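Local coordinates for transcription termination factor FttA (Pyrococcus horikoshii, PDB 3AF6), which is predicted to terminate transcription by cutting nascent RNA where it leaves RNA polymerase, and carries a two-zinc nuclease centre of the metallo-beta-lactamase type, at residues L205-D210 with V214-G219; I253-H256 with D260-G263; Y279-T284 with L337-A342; I350-I355 with N361-G366. All coordinates share one frame; numbering follows the deposited sequence.

Contact 1. Residues L205-D210 with V214-G219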
# COMPACT_ATOMS: atom_id res chain seq x y z
N LEU A 205 5.71 -0.81 14.56
CA LEU A 205 5.49 -1.76 15.63
C LEU A 205 6.41 -2.96 15.48
O LEU A 205 6.42 -3.63 14.44
CB LEU A 205 4.01 -2.18 15.61
CG LEU A 205 3.41 -3.12 16.65
CD1 LEU A 205 1.92 -2.88 16.69
CD2 LEU A 205 3.70 -4.57 16.28
N LEU A 206 7.20 -3.21 16.52
CA LEU A 206 8.16 -4.30 16.51
C LEU A 206 7.59 -5.50 17.23
O LEU A 206 7.22 -5.41 18.39
CB LEU A 206 9.45 -3.85 17.20
CG LEU A 206 10.58 -4.88 17.29
CD1 LEU A 206 11.06 -5.26 15.88
CD2 LEU A 206 11.72 -4.28 18.09
N VAL A 207 7.53 -6.63 16.52
CA VAL A 207 7.02 -7.87 17.12
C VAL A 207 8.21 -8.75 17.45
O VAL A 207 9.07 -8.97 16.60
CB VAL A 207 6.08 -8.65 16.15
CG1 VAL A 207 5.62 -9.93 16.81
CG2 VAL A 207 4.89 -7.79 15.77
N GLN A 208 8.26 -9.24 18.69
CA GLN A 208 9.36 -10.08 19.13
C GLN A 208 8.96 -11.44 19.68
O GLN A 208 7.90 -11.60 20.29
CB GLN A 208 10.15 -9.41 20.27
CG GLN A 208 10.47 -7.94 20.12
CD GLN A 208 10.97 -7.36 21.42
OE1 GLN A 208 11.89 -7.89 22.04
NE2 GLN A 208 10.38 -6.26 21.85
N THR A 209 9.86 -12.40 19.47
CA THR A 209 9.75 -13.76 20.02
C THR A 209 11.21 -14.11 20.29
O THR A 209 12.11 -13.40 19.84
CB THR A 209 9.17 -14.79 19.04
OG1 THR A 209 10.12 -15.04 18.00
CG2 THR A 209 7.85 -14.30 18.45
N ASP A 210 11.47 -15.19 21.01
CA ASP A 210 12.84 -15.59 21.27
C ASP A 210 13.51 -16.09 19.98
O ASP A 210 14.71 -16.35 19.95
CB ASP A 210 12.90 -16.70 22.32
CG ASP A 210 12.01 -17.90 21.98
OD1 ASP A 210 12.41 -19.04 22.32
OD2 ASP A 210 10.92 -17.73 21.40
N VAL A 214 9.99 -8.98 13.54
CA VAL A 214 9.34 -8.44 12.35
C VAL A 214 8.88 -7.03 12.67
O VAL A 214 8.43 -6.73 13.79
CB VAL A 214 8.13 -9.29 11.89
CG1 VAL A 214 8.56 -10.70 11.56
CG2 VAL A 214 7.07 -9.28 12.96
N LEU A 215 9.00 -6.16 11.68
CA LEU A 215 8.60 -4.78 11.83
C LEU A 215 7.30 -4.57 11.06
O LEU A 215 7.23 -4.88 9.87
CB LEU A 215 9.69 -3.87 11.27
CG LEU A 215 9.65 -2.36 11.56
CD1 LEU A 215 9.44 -2.13 13.05
CD2 LEU A 215 10.97 -1.73 11.10
N VAL A 216 6.26 -4.09 11.74
CA VAL A 216 5.00 -3.83 11.05
C VAL A 216 4.93 -2.33 10.86
O VAL A 216 4.75 -1.57 11.81
CB VAL A 216 3.79 -4.32 11.85
CG1 VAL A 216 2.50 -3.91 11.13
CG2 VAL A 216 3.85 -5.83 11.98
N ASP A 217 5.08 -1.92 9.61
CA ASP A 217 5.11 -0.52 9.20
C ASP A 217 6.35 0.18 9.72
O ASP A 217 7.03 -0.28 10.64
CB ASP A 217 3.85 0.22 9.65
CG ASP A 217 2.62 -0.16 8.82
OD1 ASP A 217 2.80 -0.75 7.72
OD2 ASP A 217 1.48 0.13 9.25
N PHE A 218 6.68 1.29 9.07
CA PHE A 218 7.83 2.11 9.42
C PHE A 218 7.59 3.43 8.72
O PHE A 218 8.13 3.71 7.65
CB PHE A 218 9.12 1.48 8.92
CG PHE A 218 10.33 1.91 9.69
CD1 PHE A 218 10.46 1.60 11.05
CD2 PHE A 218 11.35 2.63 9.07
CE1 PHE A 218 11.58 1.99 11.77
CE2 PHE A 218 12.48 3.04 9.79
CZ PHE A 218 12.59 2.72 11.13
N GLY A 219 6.73 4.25 9.34
CA GLY A 219 6.40 5.52 8.76
C GLY A 219 7.22 6.66 9.29
O GLY A 219 8.09 6.51 10.16
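The flat groups that Leu205 and Val207 bring against Val216 and Val214 are backbone peptides, joined through their N-H and C=O ends, with aliphatic side chains over both faces of the ribbon. This is a tight antiparallel beta hairpin of the metallo-beta-lactamase fold. Leu205 and Val216 form one hydrogen-bonded pair, Val216 N to Leu205 O at 2.7 Å, and Val207 with Val214 forms the next, Val207 N to Val214 O at 2.9 Å. Between them lies the non-hydrogen-bonded pair of Leu206 and Leu215. Alternation therefore sends Leu205, Val207, Val214 and Val216 to one face and the two leucines to the other. The valine-rich face looks into the sandwich, where Val207 and Val214 share Leu353 as a partner; beta-branched residues suit it because they favour extended backbone and fill the gap between sheets with short, stiff side chains. On the other face Leu215 reaches back across the ribbon, laying CD1 3.6 Å from Leu205 O, and Leu206 CD1 comes to 3.7 Å from Val214 O. Just after Val216, Asp217 OD1 accepts a hydrogen bond from Thr255 N, leading the hairpin toward the zinc centre. Val207 and Val214 point the same way, side by side: with its CG2 between backbone N and carbonyl carbon (chi1 -60°), Val214 sets that methyl 3.4 Å from Val207 CB.

Contact 2. Residues I253-H256 with D260-G263. With ZN (zinc ion), chain J; ZN (zinc ion), chain I.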
# COMPACT_ATOMS: atom_id res chain seq x y z
N ILE A 253 6.74 -5.45 7.27
CA ILE A 253 5.46 -5.61 6.59
C ILE A 253 4.82 -4.23 6.51
O ILE A 253 4.89 -3.47 7.48
CB ILE A 253 4.52 -6.54 7.37
CG1 ILE A 253 5.27 -7.83 7.74
CG2 ILE A 253 3.29 -6.86 6.54
CD1 ILE A 253 4.47 -8.77 8.60
N ILE A 254 4.20 -3.90 5.38
CA ILE A 254 3.56 -2.61 5.26
C ILE A 254 2.05 -2.73 5.06
O ILE A 254 1.61 -3.40 4.13
CB ILE A 254 4.17 -1.81 4.09
CG1 ILE A 254 5.70 -1.71 4.27
CG2 ILE A 254 3.53 -0.43 4.02
CD1 ILE A 254 6.17 -1.13 5.62
N THR A 255 1.26 -2.10 5.93
CA THR A 255 -0.20 -2.14 5.84
C THR A 255 -0.71 -1.42 4.59
O THR A 255 -1.60 -1.92 3.90
CB THR A 255 -0.87 -1.50 7.07
OG1 THR A 255 -0.55 -0.10 7.13
CG2 THR A 255 -0.40 -2.16 8.34
N HIS A 256 -0.18 -0.22 4.33
CA HIS A 256 -0.57 0.53 3.15
C HIS A 256 0.44 1.59 2.75
O HIS A 256 1.34 1.94 3.51
CB HIS A 256 -1.97 1.12 3.29
CG HIS A 256 -2.09 2.24 4.27
ND1 HIS A 256 -2.18 2.04 5.64
CD2 HIS A 256 -2.22 3.58 4.09
CE1 HIS A 256 -2.37 3.19 6.24
NE2 HIS A 256 -2.41 4.14 5.33
N ASP A 260 3.04 7.83 6.33
CA ASP A 260 3.01 7.62 7.77
C ASP A 260 2.95 6.13 8.12
O ASP A 260 2.63 5.78 9.25
CB ASP A 260 1.82 8.35 8.38
CG ASP A 260 0.50 7.99 7.73
OD1 ASP A 260 -0.55 8.44 8.23
OD2 ASP A 260 0.50 7.25 6.71
N HIS A 261 3.26 5.27 7.16
CA HIS A 261 3.29 3.83 7.41
C HIS A 261 4.47 3.17 6.69
O HIS A 261 4.94 2.10 7.08
CB HIS A 261 1.96 3.17 6.99
CG HIS A 261 0.81 3.55 7.87
ND1 HIS A 261 0.43 2.81 8.97
CD2 HIS A 261 0.01 4.64 7.86
CE1 HIS A 261 -0.55 3.43 9.60
NE2 HIS A 261 -0.82 4.55 8.95
N CYS A 262 4.96 3.81 5.63
CA CYS A 262 6.09 3.26 4.89
C CYS A 262 7.12 4.34 4.53
O CYS A 262 8.12 4.07 3.87
CB CYS A 262 5.59 2.60 3.61
SG CYS A 262 4.99 3.85 2.47
N GLY A 263 6.87 5.57 4.98
CA GLY A 263 7.75 6.68 4.67
C GLY A 263 9.23 6.60 5.02
O GLY A 263 10.06 7.13 4.29
ZN ZN J . -1.91 6.42 8.94
ZN ZN I . -3.55 6.07 5.45
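His256 and His261 meet ring against ring, and here the contact is at its densest. CE1 of His256 sits over one face of the His261 ring, toward its rim and 3.2 Å from His261 CD2, while the two planes are inclined at 40°. Each ring turns its NE2 to a different metal: His256 NE2 lies 2.2 Å from one zinc ion, His261 NE2 2.2 Å from the other. Histidine suits both places, since one nitrogen can bind metal while the second is held from behind. His256 ND1 donates to Thr255 OG1 at 3.1 Å, the oxygen lying 29° out of the ring plane, and His261 ND1 is bonded to Asp217 OD2, a second-shell carboxylate that fixes the ring's rotation and may make it a stronger ligand. Farther from the metals, Ile254 CG2 packs 3.7 Å from Cys262 CB, an apolar contact. Asp260 is the looser side: partly exposed, it barely meets 253-256 and instead extends OD1 to the second zinc at 2.5 Å, where Asp367 and His618 also bind. With His258, these residues spell the HxHxDH signature of the superfamily. The 253-256 segment emerges from strand 251-253, where Ile253 bonds through its backbone to Leu215 and Asp217 on one flank and Ile254 to Tyr279 on the other; Thr255 rests on Val351 of the opposing sheet, and Cys262 lies against Met288 of helix 282-301.

Contact 3. Residues Y279-T284 with L337-A342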
# COMPACT_ATOMS: atom_id res chain seq x y z
N TYR A 279 7.36 -7.38 2.99
CA TYR A 279 6.13 -7.96 2.46
C TYR A 279 5.01 -6.94 2.40
O TYR A 279 4.82 -6.17 3.34
CB TYR A 279 5.69 -9.14 3.31
CG TYR A 279 6.69 -10.25 3.35
CD1 TYR A 279 7.63 -10.34 4.38
CD2 TYR A 279 6.73 -11.19 2.32
CE1 TYR A 279 8.60 -11.34 4.37
CE2 TYR A 279 7.69 -12.19 2.30
CZ TYR A 279 8.62 -12.26 3.32
OH TYR A 279 9.58 -13.24 3.28
N THR A 280 4.26 -6.94 1.30
CA THR A 280 3.14 -6.02 1.13
C THR A 280 2.29 -6.43 -0.09
O THR A 280 2.72 -7.29 -0.88
CB THR A 280 3.68 -4.58 0.98
OG1 THR A 280 2.61 -3.65 1.12
CG2 THR A 280 4.33 -4.39 -0.38
N THR A 281 1.09 -5.87 -0.25
CA THR A 281 0.27 -6.21 -1.42
C THR A 281 0.89 -5.49 -2.61
O THR A 281 1.46 -4.42 -2.45
CB THR A 281 -1.22 -5.77 -1.28
OG1 THR A 281 -1.31 -4.35 -1.22
CG2 THR A 281 -1.84 -6.37 -0.03
N PRO A 282 0.78 -6.07 -3.82
CA PRO A 282 1.36 -5.44 -5.01
C PRO A 282 1.02 -3.96 -5.15
O PRO A 282 1.91 -3.13 -5.36
CB PRO A 282 0.81 -6.29 -6.16
CG PRO A 282 0.70 -7.66 -5.52
CD PRO A 282 0.09 -7.33 -4.17
N PRO A 283 -0.27 -3.60 -5.03
CA PRO A 283 -0.65 -2.19 -5.16
C PRO A 283 0.08 -1.29 -4.15
O PRO A 283 0.41 -0.15 -4.45
CB PRO A 283 -2.16 -2.22 -4.92
CG PRO A 283 -2.55 -3.55 -5.44
CD PRO A 283 -1.47 -4.46 -4.92
N THR A 284 0.32 -1.80 -2.94
CA THR A 284 1.03 -1.00 -1.94
C THR A 284 2.49 -0.82 -2.35
O THR A 284 3.07 0.26 -2.18
CB THR A 284 0.92 -1.65 -0.53
OG1 THR A 284 -0.44 -1.62 -0.10
CG2 THR A 284 1.76 -0.89 0.48
N LEU A 337 2.50 -15.23 7.98
CA LEU A 337 1.78 -14.04 7.54
C LEU A 337 0.65 -14.25 6.55
O LEU A 337 0.72 -15.09 5.66
CB LEU A 337 2.77 -13.04 6.92
CG LEU A 337 2.19 -11.78 6.28
CD1 LEU A 337 1.68 -10.82 7.35
CD2 LEU A 337 3.28 -11.11 5.44
N THR A 338 -0.39 -13.45 6.73
CA THR A 338 -1.54 -13.45 5.85
C THR A 338 -2.02 -12.00 5.89
O THR A 338 -2.12 -11.42 6.97
CB THR A 338 -2.70 -14.34 6.35
OG1 THR A 338 -2.24 -15.67 6.58
CG2 THR A 338 -3.81 -14.38 5.30
N LEU A 339 -2.29 -11.43 4.73
CA LEU A 339 -2.78 -10.07 4.64
C LEU A 339 -4.26 -10.12 4.24
O LEU A 339 -4.67 -10.98 3.45
CB LEU A 339 -2.00 -9.28 3.58
CG LEU A 339 -0.50 -9.10 3.79
CD1 LEU A 339 0.07 -8.32 2.60
CD2 LEU A 339 -0.24 -8.37 5.10
N HIS A 340 -5.04 -9.20 4.79
CA HIS A 340 -6.47 -9.13 4.50
C HIS A 340 -6.85 -7.70 4.16
O HIS A 340 -6.14 -6.75 4.52
CB HIS A 340 -7.28 -9.60 5.71
CG HIS A 340 -7.15 -11.06 6.00
ND1 HIS A 340 -7.60 -12.03 5.13
CD2 HIS A 340 -6.62 -11.72 7.06
CE1 HIS A 340 -7.35 -13.23 5.64
NE2 HIS A 340 -6.75 -13.07 6.81
N ASN A 341 -7.97 -7.53 3.48
CA ASN A 341 -8.40 -6.20 3.11
C ASN A 341 -8.77 -5.29 4.29
O ASN A 341 -9.51 -5.69 5.19
CB ASN A 341 -9.57 -6.29 2.14
CG ASN A 341 -10.28 -4.99 2.00
OD1 ASN A 341 -11.37 -4.80 2.55
ND2 ASN A 341 -9.66 -4.05 1.30
N ALA A 342 -8.27 -4.06 4.27
CA ALA A 342 -8.56 -3.10 5.33
C ALA A 342 -9.53 -2.02 4.84
O ALA A 342 -9.98 -1.19 5.63
CB ALA A 342 -7.27 -2.46 5.81
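Tyr279 and Leu337 approach at a slant, and it is the base of the tyrosine that is touched: Leu337 CD2 lies 3.8 Å from Tyr279 CB and 4.1 Å from its CG, oblique to the ring. Leu337 holds CG anti to its backbone N (chi1 174°), and from there CD2 reaches the other segment. Two residues on, Leu339 points the same way across the gap and sets CD1 3.8 Å from Thr281 CG2, again at a slant. Leu339 CD1 also lies 4.0 Å from Thr280 C. The CB of Thr280 is directed away from this interface, and its OG1 is hydrogen-bonded to Ile254 O. Thr281 is divided by function. Its methyl faces the leucine, while OG1 bonds to Gly347 O and, at the N-cap of helix 282-301, weakly accepts from Thr284 N at 3.5 Å; threonine suits a site that needs both an apolar and a polar branch. Strand 278-280 belongs to one sheet of the sandwich and 335-341 to the other, with Ile253 adding to the filling between them. Since the side chains meet through carbon atoms alone, cohesion across the gap rests on burial and dispersion rather than on directional bonds, and the fit depends on shape.

Contact 4. Residues I350-I355 with N361-G366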
# COMPACT_ATOMS: atom_id res chain seq x y z
N ILE A 350 -4.86 -5.52 6.46
CA ILE A 350 -4.85 -5.73 7.89
C ILE A 350 -3.80 -6.83 7.92
O ILE A 350 -3.87 -7.76 7.11
CB ILE A 350 -6.19 -6.28 8.40
CG1 ILE A 350 -7.26 -5.19 8.32
CG2 ILE A 350 -6.03 -6.83 9.83
CD1 ILE A 350 -8.66 -5.65 8.68
N VAL A 351 -2.82 -6.73 8.81
CA VAL A 351 -1.77 -7.73 8.89
C VAL A 351 -2.08 -8.75 9.97
O VAL A 351 -2.32 -8.39 11.12
CB VAL A 351 -0.41 -7.09 9.18
CG1 VAL A 351 0.63 -8.15 9.45
CG2 VAL A 351 -0.00 -6.23 8.00
N HIS A 352 -2.07 -10.03 9.61
CA HIS A 352 -2.37 -11.09 10.56
C HIS A 352 -1.15 -11.97 10.79
O HIS A 352 -0.57 -12.51 9.85
CB HIS A 352 -3.54 -11.95 10.07
CG HIS A 352 -3.93 -13.05 11.01
ND1 HIS A 352 -3.24 -14.25 11.09
CD2 HIS A 352 -4.91 -13.12 11.94
CE1 HIS A 352 -3.78 -15.00 12.03
NE2 HIS A 352 -4.79 -14.34 12.56
N LEU A 353 -0.75 -12.10 12.04
CA LEU A 353 0.41 -12.91 12.35
C LEU A 353 0.04 -14.13 13.17
O LEU A 353 -0.49 -14.03 14.28
CB LEU A 353 1.49 -12.09 13.07
CG LEU A 353 2.11 -10.94 12.29
CD1 LEU A 353 3.25 -10.33 13.09
CD2 LEU A 353 2.62 -11.44 10.94
N HIS A 354 0.30 -15.28 12.58
CA HIS A 354 0.06 -16.57 13.20
C HIS A 354 1.44 -16.93 13.78
O HIS A 354 2.34 -17.30 13.02
CB HIS A 354 -0.39 -17.56 12.13
CG HIS A 354 -0.43 -18.98 12.59
ND1 HIS A 354 -1.18 -19.39 13.66
CD2 HIS A 354 0.20 -20.09 12.12
CE1 HIS A 354 -1.01 -20.69 13.84
NE2 HIS A 354 -0.18 -21.14 12.92
N ILE A 355 1.59 -16.80 15.10
CA ILE A 355 2.86 -17.09 15.76
C ILE A 355 2.89 -18.45 16.45
O ILE A 355 1.95 -18.81 17.16
CB ILE A 355 3.19 -16.01 16.81
CG1 ILE A 355 3.15 -14.63 16.15
CG2 ILE A 355 4.58 -16.25 17.39
CD1 ILE A 355 3.34 -13.48 17.11
N ASN A 361 -2.13 -15.46 18.08
CA ASN A 361 -2.40 -14.77 16.83
C ASN A 361 -2.68 -13.29 17.02
O ASN A 361 -3.54 -12.91 17.83
CB ASN A 361 -3.55 -15.43 16.09
CG ASN A 361 -3.28 -16.88 15.80
OD1 ASN A 361 -3.31 -17.72 16.71
ND2 ASN A 361 -2.97 -17.18 14.55
N ILE A 362 -1.96 -12.47 16.26
CA ILE A 362 -2.12 -11.03 16.32
C ILE A 362 -2.67 -10.52 15.00
O ILE A 362 -2.34 -11.05 13.94
CB ILE A 362 -0.76 -10.32 16.56
CG1 ILE A 362 -0.06 -10.90 17.79
CG2 ILE A 362 -0.97 -8.82 16.74
CD1 ILE A 362 1.40 -10.45 17.94
N ALA A 363 -3.53 -9.51 15.07
CA ALA A 363 -4.08 -8.89 13.87
C ALA A 363 -3.85 -7.40 14.06
O ALA A 363 -4.35 -6.79 15.02
CB ALA A 363 -5.56 -9.19 13.73
N ILE A 364 -3.07 -6.82 13.15
CA ILE A 364 -2.76 -5.40 13.19
C ILE A 364 -3.55 -4.76 12.07
O ILE A 364 -3.39 -5.06 10.88
CB ILE A 364 -1.24 -5.17 13.00
CG1 ILE A 364 -0.47 -6.01 14.01
CG2 ILE A 364 -0.90 -3.69 13.19
CD1 ILE A 364 0.92 -6.40 13.54
N THR A 365 -4.42 -3.86 12.47
CA THR A 365 -5.32 -3.18 11.59
C THR A 365 -4.81 -2.13 10.60
O THR A 365 -5.34 -2.01 9.49
CB THR A 365 -6.41 -2.58 12.44
OG1 THR A 365 -7.67 -3.11 12.03
CG2 THR A 365 -6.41 -1.10 12.36
N GLY A 366 -3.77 -1.39 10.96
CA GLY A 366 -3.31 -0.34 10.07
C GLY A 366 -4.49 0.62 10.02
O GLY A 366 -5.22 0.77 11.00
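Ile350 meets the end of strand 360-364 by laying its CG2 3.3 Å from Ile364 O, while CG1 turns to Thr365. Val351 follows as a hydrogen-bonded pair with Ile364, closed by Val351 N to Ile364 O and Ile364 N to Val351 O, each 2.7 Å; its short branched side chain and that of Ile364 fill the interior of the sandwich. His352, opposite small Ala363, faces the other way. With CG anti to the backbone N (chi1 -179°), the ring folds over the partner strand and carries Ile362 O above one face, 3.8 Å from the plane and near the rim. Its NE2 is bonded to Arg385 O, and Phe383 lies nearly parallel to the ring. Leu353 returns to the interior and pairs with Ile362, Leu353 N to Ile362 O being 2.7 Å. On the polar side His354 runs alongside Asn361, whose CG lies in the plane of the imidazole at its edge; ring and amide are 27° apart. Ile355 completes the apolar row, its CD1 3.7 Å from Ile362 CD1. Gly366, at positive phi, a conformation that glycine accepts easily, then turns the chain toward Asp367, which binds both zinc ions. The arrangement is an antiparallel hairpin of the second sheet of the metallo-beta-lactamase sandwich, its strand end delivering the bridging metal ligand.

How the contacts relate
From the N terminus the four contacts follow in series, neither nesting nor crossing. Contact 1 closes a hairpin over three residues in the first sheet. Contact 2 closes an equally short loop where the next strand of that sheet runs into the zinc-binding turn; Ile253 pairs with Leu215 and Asp217, tying the two together. Contact 3 closes the longest loop, 52 residues, and joins the edge region of the first sheet to the second. Strand 335-341 then pairs with 349-355, so contact 4, a hairpin over five residues, continues the second sheet. Its Leu353 and Ile364 pack on the valines of contact 1, joining the two sheets of the sandwich that carries the metal centre.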